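Local structure of nucleoporin NUP82 (Saccharomyces cerevisiae, 3PBP) at residues Asp321-Glu332 with Asn345-Leu356; Pro367-Val375 with Ile381-Trp389. The protein serves as a structural component of the nuclear pore complex, its N-terminal domain, described here, containing the region that interacts with NUP116. The protein carries 1 engineered substitution. All coordinates share one frame; numbering follows the deposited sequence.

Contact 1: Asp321-Glu332 with Asn345-Leu356; sequences DGSLILLFKDLE and NNSLVLIERVKL
Asp321 OD2 and Ser323 OG both meet the guanidinium of Arg353 at its edge, near its plane, while Lys355 CE of the same strand covers one face, offset toward the rim. The Asp321 OD2 to Arg353 NH2 salt bridge (2.5 Å) is bent and weak as a hydrogen bond; the carboxylate and guanidinium planes lie 36° apart. Ser323 OG takes a straighter bond from Arg353 NE at 2.6 Å. With CG anti to the backbone N (chi1 -174°) and the chain extended to NE, the arginine runs past the serine to the aspartate. A leucine at Arg353 would probably leave Ser323 OG without the NE donor and Asp321 without its salt-bridge partner, with Lys355 alone of the two basic residues still paired to Glu293.

Between these antiparallel strands a classic beta bulge makes Ile351 and Glu352 face Leu326 together: Ile351 N gives to Leu326 O at 2.9 Å, and Leu326 N to Glu352 O. Ile351 CD1 approaches Phe328 obliquely. On the opposite face Leu350 CD1 packs on Ile325 CB (3.6 Å), and Leu327 crosses Leu348 at about a right angle. At the far end Ser347 OG donates to the syn lone pair of Asp330 OD2, and Asn345 ND2 reaches Glu332 O at 2.9 Å.

Strand 313-319 continues the sheet beyond 323-329, strand 286-288 lies beside 347-355, and helix 387-399 places Trp389 against Leu326 and Ile351.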
loop_
_atom_site.group_PDB
_atom_site.type_symbol
_atom_site.label_atom_id
_atom_site.label_comp_id
_atom_site.label_asym_id
_atom_site.label_seq_id
_atom_site.Cartn_x
_atom_site.Cartn_y
_atom_site.Cartn_z
ATOM N N ASP A 321 19.150 1.723 8.026
ATOM C CA ASP A 321 20.484 1.154 8.156
ATOM C C ASP A 321 21.060 0.557 6.881
ATOM O O ASP A 321 22.027 -0.210 6.932
ATOM C CB ASP A 321 20.480 0.090 9.262
ATOM C CG ASP A 321 19.739 -1.177 8.860
ATOM O OD1 ASP A 321 18.713 -1.069 8.152
ATOM O OD2 ASP A 321 20.176 -2.279 9.263
ATOM N N GLY A 322 20.479 0.913 5.740
ATOM C CA GLY A 322 20.965 0.377 4.482
ATOM C C GLY A 322 20.794 -1.130 4.448
ATOM O O GLY A 322 21.564 -1.841 3.806
ATOM N N SER A 323 19.768 -1.610 5.147
ATOM C CA SER A 323 19.469 -3.037 5.232
ATOM C C SER A 323 18.240 -3.403 4.378
ATOM O O SER A 323 17.397 -2.550 4.037
ATOM C CB SER A 323 19.240 -3.423 6.704
ATOM O OG SER A 323 19.324 -4.822 6.916
ATOM N N LEU A 324 18.146 -4.685 4.047
ATOM C CA LEU A 324 17.061 -5.204 3.223
ATOM C C LEU A 324 16.525 -6.477 3.843
ATOM O O LEU A 324 17.307 -7.317 4.272
ATOM C CB LEU A 324 17.612 -5.553 1.846
ATOM C CG LEU A 324 16.962 -4.971 0.608
ATOM C CD1 LEU A 324 16.928 -3.457 0.719
ATOM C CD2 LEU A 324 17.749 -5.422 -0.605
ATOM N N ILE A 325 15.209 -6.630 3.915
ATOM C CA ILE A 325 14.672 -7.878 4.442
ATOM C C ILE A 325 13.775 -8.500 3.375
ATOM O O ILE A 325 12.836 -7.873 2.889
ATOM C CB ILE A 325 13.882 -7.704 5.785
ATOM C CG1 ILE A 325 12.614 -6.874 5.587
ATOM C CG2 ILE A 325 14.771 -7.077 6.815
ATOM C CD1 ILE A 325 11.671 -6.896 6.795
ATOM N N LEU A 326 14.102 -9.724 2.985
ATOM C CA LEU A 326 13.344 -10.439 1.976
ATOM C C LEU A 326 12.310 -11.271 2.714
ATOM O O LEU A 326 12.656 -12.143 3.495
ATOM C CB LEU A 326 14.291 -11.316 1.156
ATOM C CG LEU A 326 15.435 -10.561 0.460
ATOM C CD1 LEU A 326 16.191 -11.508 -0.458
ATOM C CD2 LEU A 326 14.872 -9.396 -0.354
ATOM N N LEU A 327 11.037 -10.988 2.468
ATOM C CA LEU A 327 9.946 -11.671 3.145
ATOM C C LEU A 327 9.141 -12.583 2.230
ATOM O O LEU A 327 9.148 -12.417 1.018
ATOM C CB LEU A 327 9.016 -10.632 3.762
ATOM C CG LEU A 327 9.693 -9.483 4.508
ATOM C CD1 LEU A 327 8.644 -8.438 4.927
ATOM C CD2 LEU A 327 10.435 -10.036 5.696
ATOM N N PHE A 328 8.437 -13.534 2.842
ATOM C CA PHE A 328 7.600 -14.502 2.144
ATOM C C PHE A 328 6.246 -14.661 2.860
ATOM O O PHE A 328 6.201 -14.904 4.066
ATOM C CB PHE A 328 8.323 -15.848 2.096
ATOM C CG PHE A 328 7.496 -16.960 1.531
ATOM C CD1 PHE A 328 7.233 -17.029 0.156
ATOM C CD2 PHE A 328 6.966 -17.936 2.369
ATOM C CE1 PHE A 328 6.448 -18.066 -0.372
ATOM C CE2 PHE A 328 6.190 -18.967 1.858
ATOM C CZ PHE A 328 5.928 -19.035 0.484
ATOM N N LYS A 329 5.150 -14.522 2.116
ATOM C CA LYS A 329 3.797 -14.648 2.673
ATOM C C LYS A 329 3.337 -16.112 2.677
ATOM O O LYS A 329 3.009 -16.665 1.627
ATOM C CB LYS A 329 2.834 -13.791 1.854
ATOM C CG LYS A 329 1.381 -13.948 2.177
ATOM C CD LYS A 329 0.609 -12.907 1.399
ATOM C CE LYS A 329 -0.820 -13.340 1.107
ATOM N NZ LYS A 329 -0.936 -14.456 0.113
ATOM N N ASP A 330 3.323 -16.722 3.866
ATOM C CA ASP A 330 2.946 -18.119 4.037
ATOM C C ASP A 330 1.465 -18.417 4.176
ATOM O O ASP A 330 1.027 -19.521 3.845
ATOM C CB ASP A 330 3.663 -18.732 5.245
ATOM C CG ASP A 330 3.336 -18.023 6.559
ATOM O OD1 ASP A 330 3.192 -18.710 7.605
ATOM O OD2 ASP A 330 3.243 -16.775 6.559
ATOM N N LEU A 331 0.685 -17.464 4.680
ATOM C CA LEU A 331 -0.741 -17.707 4.837
ATOM C C LEU A 331 -1.555 -17.078 3.727
ATOM O O LEU A 331 -1.146 -16.083 3.131
ATOM C CB LEU A 331 -1.210 -17.198 6.188
ATOM C CG LEU A 331 -0.432 -17.836 7.337
ATOM C CD1 LEU A 331 -1.098 -17.482 8.654
ATOM C CD2 LEU A 331 -0.388 -19.335 7.151
ATOM N N GLU A 332 -2.699 -17.673 3.425
ATOM C CA GLU A 332 -3.557 -17.138 2.379
ATOM C C GLU A 332 -4.528 -16.115 2.985
ATOM O O GLU A 332 -5.276 -16.423 3.929
ATOM C CB GLU A 332 -4.334 -18.276 1.719
ATOM C CG GLU A 332 -5.104 -17.877 0.477
ATOM C CD GLU A 332 -4.212 -17.329 -0.614
ATOM O OE1 GLU A 332 -3.229 -18.011 -0.977
ATOM O OE2 GLU A 332 -4.502 -16.218 -1.111
ATOM N N ASN A 345 -4.345 -14.104 8.791
ATOM C CA ASN A 345 -3.438 -14.651 7.828
ATOM C C ASN A 345 -2.625 -13.535 7.191
ATOM O O ASN A 345 -2.059 -13.702 6.104
ATOM C CB ASN A 345 -4.212 -15.482 6.811
ATOM C CG ASN A 345 -4.745 -16.763 7.420
ATOM O OD1 ASN A 345 -4.601 -16.993 8.623
ATOM N ND2 ASN A 345 -5.361 -17.601 6.597
ATOM N N ASN A 346 -2.574 -12.393 7.875
ATOM C CA ASN A 346 -1.760 -11.266 7.422
ATOM C C ASN A 346 -0.393 -11.614 7.995
ATOM O O ASN A 346 0.082 -10.988 8.942
ATOM C CB ASN A 346 -2.260 -9.934 8.009
ATOM C CG ASN A 346 -3.530 -9.416 7.322
ATOM O OD1 ASN A 346 -3.820 -8.243 7.379
ATOM N ND2 ASN A 346 -4.278 -10.297 6.681
ATOM N N SER A 347 0.226 -12.631 7.404
ATOM C CA SER A 347 1.496 -13.141 7.881
ATOM C C SER A 347 2.632 -13.190 6.880
ATOM O O SER A 347 2.492 -13.740 5.802
ATOM C CB SER A 347 1.286 -14.550 8.450
ATOM O OG SER A 347 2.521 -15.236 8.579
ATOM N N LEU A 348 3.764 -12.620 7.266
ATOM C CA LEU A 348 4.964 -12.619 6.451
ATOM C C LEU A 348 6.088 -13.267 7.257
ATOM O O LEU A 348 6.189 -13.104 8.477
ATOM C CB LEU A 348 5.369 -11.200 6.082
ATOM C CG LEU A 348 4.527 -10.499 5.033
ATOM C CD1 LEU A 348 5.034 -9.086 4.877
ATOM C CD2 LEU A 348 4.609 -11.260 3.720
ATOM N N VAL A 349 6.943 -13.994 6.562
ATOM C CA VAL A 349 8.049 -14.674 7.194
ATOM C C VAL A 349 9.363 -14.172 6.614
ATOM O O VAL A 349 9.463 -13.972 5.412
ATOM C CB VAL A 349 7.908 -16.194 6.962
ATOM C CG1 VAL A 349 9.135 -16.918 7.436
ATOM C CG2 VAL A 349 6.689 -16.706 7.703
ATOM N N LEU A 350 10.364 -13.965 7.467
ATOM C CA LEU A 350 11.677 -13.493 7.017
ATOM C C LEU A 350 12.495 -14.639 6.457
ATOM O O LEU A 350 12.683 -15.640 7.134
ATOM C CB LEU A 350 12.470 -12.876 8.173
ATOM C CG LEU A 350 13.859 -12.351 7.791
ATOM C CD1 LEU A 350 13.771 -10.867 7.465
ATOM C CD2 LEU A 350 14.820 -12.555 8.928
ATOM N N ILE A 351 12.979 -14.489 5.228
ATOM C CA ILE A 351 13.800 -15.518 4.591
ATOM C C ILE A 351 15.273 -15.143 4.663
ATOM O O ILE A 351 16.128 -15.996 4.857
ATOM C CB ILE A 351 13.419 -15.706 3.115
ATOM C CG1 ILE A 351 12.050 -16.383 3.011
ATOM C CG2 ILE A 351 14.464 -16.543 2.418
ATOM C CD1 ILE A 351 11.553 -16.560 1.587
ATOM N N GLU A 352 15.562 -13.858 4.503
ATOM C CA GLU A 352 16.931 -13.369 4.558
ATOM C C GLU A 352 17.022 -11.853 4.780
ATOM O O GLU A 352 16.078 -11.100 4.516
ATOM C CB GLU A 352 17.672 -13.733 3.262
ATOM C CG GLU A 352 18.797 -12.754 2.918
ATOM C CD GLU A 352 19.549 -13.109 1.659
ATOM O OE1 GLU A 352 18.886 -13.384 0.634
ATOM O OE2 GLU A 352 20.803 -13.098 1.703
ATOM N N ARG A 353 18.169 -11.419 5.286
ATOM C CA ARG A 353 18.426 -10.009 5.490
ATOM C C ARG A 353 19.730 -9.663 4.743
ATOM O O ARG A 353 20.715 -10.407 4.802
ATOM C CB ARG A 353 18.564 -9.692 6.972
ATOM C CG ARG A 353 18.688 -8.206 7.227
ATOM C CD ARG A 353 18.983 -7.906 8.657
ATOM N NE ARG A 353 19.103 -6.471 8.851
ATOM C CZ ARG A 353 19.520 -5.911 9.981
ATOM N NH1 ARG A 353 19.857 -6.680 11.010
ATOM N NH2 ARG A 353 19.598 -4.590 10.084
ATOM N N VAL A 354 19.723 -8.541 4.028
ATOM C CA VAL A 354 20.886 -8.110 3.267
ATOM C C VAL A 354 21.310 -6.717 3.705
ATOM O O VAL A 354 20.563 -5.752 3.524
ATOM C CB VAL A 354 20.570 -8.087 1.750
ATOM C CG1 VAL A 354 21.770 -7.583 0.967
ATOM C CG2 VAL A 354 20.173 -9.477 1.282
ATOM N N LYS A 355 22.499 -6.611 4.301
ATOM C CA LYS A 355 23.011 -5.311 4.732
ATOM C C LYS A 355 23.950 -4.792 3.653
ATOM O O LYS A 355 25.000 -5.384 3.394
ATOM C CB LYS A 355 23.769 -5.429 6.056
ATOM C CG LYS A 355 22.947 -5.986 7.202
ATOM C CD LYS A 355 23.753 -6.027 8.497
ATOM C CE LYS A 355 22.978 -6.736 9.602
ATOM N NZ LYS A 355 23.749 -6.839 10.870
ATOM N N LEU A 356 23.562 -3.692 3.016
ATOM C CA LEU A 356 24.363 -3.096 1.950
ATOM C C LEU A 356 25.193 -1.944 2.502
ATOM O O LEU A 356 26.032 -1.377 1.799
ATOM C CB LEU A 356 23.453 -2.595 0.821
ATOM C CG LEU A 356 22.478 -3.621 0.230
ATOM C CD1 LEU A 356 21.542 -2.937 -0.748
ATOM C CD2 LEU A 356 23.259 -4.745 -0.446
#

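Contact 2: Pro367-Val375 with Ile381-Trp389; sequences PEQLGKLYV and IQQVNFMSW
Leu373 and Val384 satisfy each other's backbone twice, Leu373 N to Val384 O at 2.9 Å and Val384 N to Leu373 O at 2.8 Å, and Val375 with Gln382 repeats the reciprocal pair. In the antiparallel ladder of this beta hairpin, Tyr374 and Gln383 lie at a non-hydrogen-bonded position between these pairs; their backbones bond outward instead, to Ile364 and Glu415 of the flanking strands.

Past the ladder, Phe386 N donates to Gly371 O (3.0 Å), and the same oxygen lies over one face of the Phe386 ring. Asn385 OD1 accepts from the backbone N of Met387, a selenomethionine, at 3.2 Å; this Asx turn leads the chain into helix 387-399. Met387 SE lies 3.8 Å from Gly371 CA, and the positive phi of Gly371 suits glycine.

Lys372, its chain extended beyond CG, runs side by side with Asn385 and delivers NZ to Gln369 OE1 at 3.1 Å, from above the amide's carbonyl plane. Gln383, its CG anti to the backbone N (chi1 -175°), lays CB and CG against Tyr374 CE1 and brings OE1 to 3.0 Å from Tyr374 OH.

The chemistry is thus divided: main-chain pairs fix the register, while long polar side chains pack through their carbons, and the lysine's ammonium gains a neutral amide acceptor.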
loop_
_atom_site.group_PDB
_atom_site.type_symbol
_atom_site.label_atom_id
_atom_site.label_comp_id
_atom_site.label_asym_id
_atom_site.label_seq_id
_atom_site.Cartn_x
_atom_site.Cartn_y
_atom_site.Cartn_z
ATOM N N PRO A 367 10.282 -6.564 -14.908
ATOM C CA PRO A 367 9.402 -7.714 -15.158
ATOM C C PRO A 367 10.085 -8.868 -15.884
ATOM O O PRO A 367 9.817 -10.034 -15.609
ATOM C CB PRO A 367 8.278 -7.102 -15.985
ATOM C CG PRO A 367 8.140 -5.740 -15.367
ATOM C CD PRO A 367 9.589 -5.296 -15.215
ATOM N N GLU A 368 10.973 -8.533 -16.809
ATOM C CA GLU A 368 11.685 -9.539 -17.584
ATOM C C GLU A 368 12.680 -10.421 -16.812
ATOM O O GLU A 368 13.152 -11.430 -17.347
ATOM C CB GLU A 368 12.430 -8.875 -18.743
ATOM C CG GLU A 368 11.559 -8.180 -19.786
ATOM C CD GLU A 368 10.882 -6.930 -19.261
ATOM O OE1 GLU A 368 11.515 -6.190 -18.482
ATOM O OE2 GLU A 368 9.718 -6.677 -19.641
ATOM N N GLN A 369 13.007 -10.057 -15.571
ATOM C CA GLN A 369 13.967 -10.847 -14.800
ATOM C C GLN A 369 13.460 -11.288 -13.442
ATOM O O GLN A 369 13.350 -10.473 -12.533
ATOM C CB GLN A 369 15.253 -10.058 -14.599
ATOM C CG GLN A 369 15.861 -9.530 -15.879
ATOM C CD GLN A 369 17.372 -9.492 -15.809
ATOM O OE1 GLN A 369 18.053 -10.382 -16.336
ATOM N NE2 GLN A 369 17.911 -8.469 -15.137
ATOM N N LEU A 370 13.176 -12.580 -13.302
ATOM C CA LEU A 370 12.680 -13.126 -12.045
ATOM C C LEU A 370 13.740 -13.095 -10.956
ATOM O O LEU A 370 14.934 -13.064 -11.238
ATOM C CB LEU A 370 12.229 -14.574 -12.234
ATOM C CG LEU A 370 11.134 -14.888 -13.254
ATOM C CD1 LEU A 370 10.693 -16.311 -13.038
ATOM C CD2 LEU A 370 9.938 -13.956 -13.088
ATOM N N GLY A 371 13.289 -13.107 -9.708
ATOM C CA GLY A 371 14.195 -13.114 -8.571
ATOM C C GLY A 371 15.367 -12.156 -8.543
ATOM O O GLY A 371 16.356 -12.429 -7.862
ATOM N N LYS A 372 15.275 -11.048 -9.270
ATOM C CA LYS A 372 16.351 -10.064 -9.286
ATOM C C LYS A 372 15.799 -8.700 -8.922
ATOM O O LYS A 372 14.736 -8.298 -9.389
ATOM C CB LYS A 372 17.015 -9.983 -10.659
ATOM C CG LYS A 372 17.737 -11.249 -11.094
ATOM C CD LYS A 372 18.418 -11.049 -12.444
ATOM C CE LYS A 372 19.001 -12.345 -12.986
ATOM N NZ LYS A 372 19.650 -12.100 -14.306
ATOM N N LEU A 373 16.537 -7.977 -8.098
ATOM C CA LEU A 373 16.108 -6.671 -7.654
ATOM C C LEU A 373 17.249 -5.673 -7.775
ATOM O O LEU A 373 18.384 -5.976 -7.424
ATOM C CB LEU A 373 15.650 -6.776 -6.201
ATOM C CG LEU A 373 15.492 -5.493 -5.400
ATOM C CD1 LEU A 373 14.281 -4.746 -5.879
ATOM C CD2 LEU A 373 15.363 -5.831 -3.933
ATOM N N TYR A 374 16.955 -4.484 -8.286
ATOM C CA TYR A 374 17.971 -3.450 -8.404
ATOM C C TYR A 374 17.826 -2.500 -7.220
ATOM O O TYR A 374 16.722 -2.043 -6.902
ATOM C CB TYR A 374 17.814 -2.688 -9.726
ATOM C CG TYR A 374 18.287 -3.479 -10.930
ATOM C CD1 TYR A 374 19.627 -3.840 -11.067
ATOM C CD2 TYR A 374 17.388 -3.919 -11.899
ATOM C CE1 TYR A 374 20.058 -4.626 -12.132
ATOM C CE2 TYR A 374 17.807 -4.710 -12.971
ATOM C CZ TYR A 374 19.143 -5.063 -13.080
ATOM O OH TYR A 374 19.554 -5.881 -14.113
ATOM N N VAL A 375 18.937 -2.228 -6.545
ATOM C CA VAL A 375 18.912 -1.327 -5.404
ATOM C C VAL A 375 19.777 -0.133 -5.709
ATOM O O VAL A 375 20.975 -0.260 -5.900
ATOM C CB VAL A 375 19.464 -1.978 -4.138
ATOM C CG1 VAL A 375 19.291 -1.019 -2.965
ATOM C CG2 VAL A 375 18.766 -3.301 -3.873
ATOM N N ILE A 381 24.481 1.097 -8.247
ATOM C CA ILE A 381 23.243 0.454 -8.623
ATOM C C ILE A 381 23.700 -0.968 -8.441
ATOM O O ILE A 381 24.533 -1.454 -9.202
ATOM C CB ILE A 381 22.859 0.650 -10.101
ATOM C CG1 ILE A 381 22.573 2.117 -10.389
ATOM C CG2 ILE A 381 21.614 -0.167 -10.419
ATOM C CD1 ILE A 381 22.207 2.367 -11.833
ATOM N N GLN A 382 23.211 -1.614 -7.397
ATOM C CA GLN A 382 23.580 -2.993 -7.140
ATOM C C GLN A 382 22.410 -3.862 -7.556
ATOM O O GLN A 382 21.285 -3.378 -7.716
ATOM C CB GLN A 382 23.886 -3.197 -5.654
ATOM C CG GLN A 382 25.239 -2.669 -5.214
ATOM C CD GLN A 382 25.438 -2.763 -3.719
ATOM O OE1 GLN A 382 24.937 -1.935 -2.963
ATOM N NE2 GLN A 382 26.160 -3.786 -3.280
ATOM N N GLN A 383 22.679 -5.141 -7.760
ATOM C CA GLN A 383 21.628 -6.066 -8.130
ATOM C C GLN A 383 21.653 -7.264 -7.203
ATOM O O GLN A 383 22.609 -8.037 -7.194
ATOM C CB GLN A 383 21.782 -6.559 -9.566
ATOM C CG GLN A 383 20.609 -7.437 -9.986
ATOM C CD GLN A 383 20.918 -8.334 -11.159
ATOM O OE1 GLN A 383 20.443 -8.111 -12.281
ATOM N NE2 GLN A 383 21.721 -9.362 -10.910
ATOM N N VAL A 384 20.601 -7.399 -6.409
ATOM C CA VAL A 384 20.479 -8.515 -5.499
ATOM C C VAL A 384 19.850 -9.630 -6.326
ATOM O O VAL A 384 18.796 -9.444 -6.927
ATOM C CB VAL A 384 19.569 -8.151 -4.323
ATOM C CG1 VAL A 384 19.496 -9.299 -3.348
ATOM C CG2 VAL A 384 20.093 -6.915 -3.645
ATOM N N ASN A 385 20.507 -10.781 -6.381
ATOM C CA ASN A 385 19.987 -11.898 -7.151
ATOM C C ASN A 385 19.706 -13.073 -6.237
ATOM O O ASN A 385 20.632 -13.742 -5.790
ATOM C CB ASN A 385 21.000 -12.308 -8.218
ATOM C CG ASN A 385 20.494 -13.430 -9.100
ATOM O OD1 ASN A 385 20.175 -14.523 -8.623
ATOM N ND2 ASN A 385 20.420 -13.167 -10.401
ATOM N N PHE A 386 18.434 -13.340 -5.960
ATOM C CA PHE A 386 18.114 -14.452 -5.084
ATOM C C PHE A 386 17.489 -15.671 -5.738
ATOM O O PHE A 386 16.722 -16.400 -5.106
ATOM C CB PHE A 386 17.262 -13.988 -3.902
ATOM C CG PHE A 386 16.343 -12.844 -4.204
ATOM C CD1 PHE A 386 15.080 -13.066 -4.716
ATOM C CD2 PHE A 386 16.728 -11.541 -3.923
ATOM C CE1 PHE A 386 14.208 -12.008 -4.937
ATOM C CE2 PHE A 386 15.864 -10.480 -4.145
ATOM C CZ PHE A 386 14.599 -10.717 -4.651
HETATM N N MSE A 387 17.839 -15.907 -6.998
HETATM C CA MSE A 387 17.329 -17.067 -7.721
HETATM C C MSE A 387 18.083 -18.328 -7.308
HETATM O O MSE A 387 17.716 -19.439 -7.698
HETATM C CB MSE A 387 17.451 -16.859 -9.233
HETATM C CG MSE A 387 16.322 -16.032 -9.825
HETATM SE SE MSE A 387 14.551 -16.814 -9.482
HETATM C CE MSE A 387 14.428 -18.013 -11.008
ATOM N N SER A 388 19.142 -18.137 -6.521
ATOM C CA SER A 388 19.969 -19.231 -6.016
ATOM C C SER A 388 19.045 -20.127 -5.216
ATOM O O SER A 388 19.013 -21.343 -5.409
ATOM C CB SER A 388 21.068 -18.692 -5.091
ATOM O OG SER A 388 21.580 -17.450 -5.562
ATOM N N TRP A 389 18.279 -19.506 -4.322
ATOM C CA TRP A 389 17.342 -20.227 -3.473
ATOM C C TRP A 389 15.892 -20.119 -3.914
ATOM O O TRP A 389 15.120 -21.062 -3.753
ATOM C CB TRP A 389 17.460 -19.749 -2.023
ATOM C CG TRP A 389 17.437 -18.261 -1.841
ATOM C CD1 TRP A 389 18.514 -17.430 -1.780
ATOM C CD2 TRP A 389 16.281 -17.437 -1.617
ATOM N NE1 TRP A 389 18.108 -16.140 -1.522
ATOM C CE2 TRP A 389 16.741 -16.116 -1.419
ATOM C CE3 TRP A 389 14.900 -17.686 -1.563
ATOM C CZ2 TRP A 389 15.870 -15.048 -1.169
ATOM C CZ3 TRP A 389 14.037 -16.623 -1.314
ATOM C CH2 TRP A 389 14.527 -15.323 -1.121
#

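Overall arrangement
From the N terminus, contact 1 comes first: strand 323-329 runs out through residues 333-344, without helix or strand, and returns as 347-355. The chain then enters the next sheet at strand 362-364, and contact 2 closes a much shorter loop, the tight turn joining strands 372-376 and 380-385. The two closures follow in series, neither nesting nor crossing. Consistent with the beta-propeller fold of this domain, they belong to successive four- or five-stranded blades, and their centres lie about 15 Å apart. Leu326 CD1 meets Phe386 CD2 at 3.5 Å, and Leu356 CD1 meets Val375 CG1 at 3.7 Å, so apolar packing ties the neighbouring sheets together.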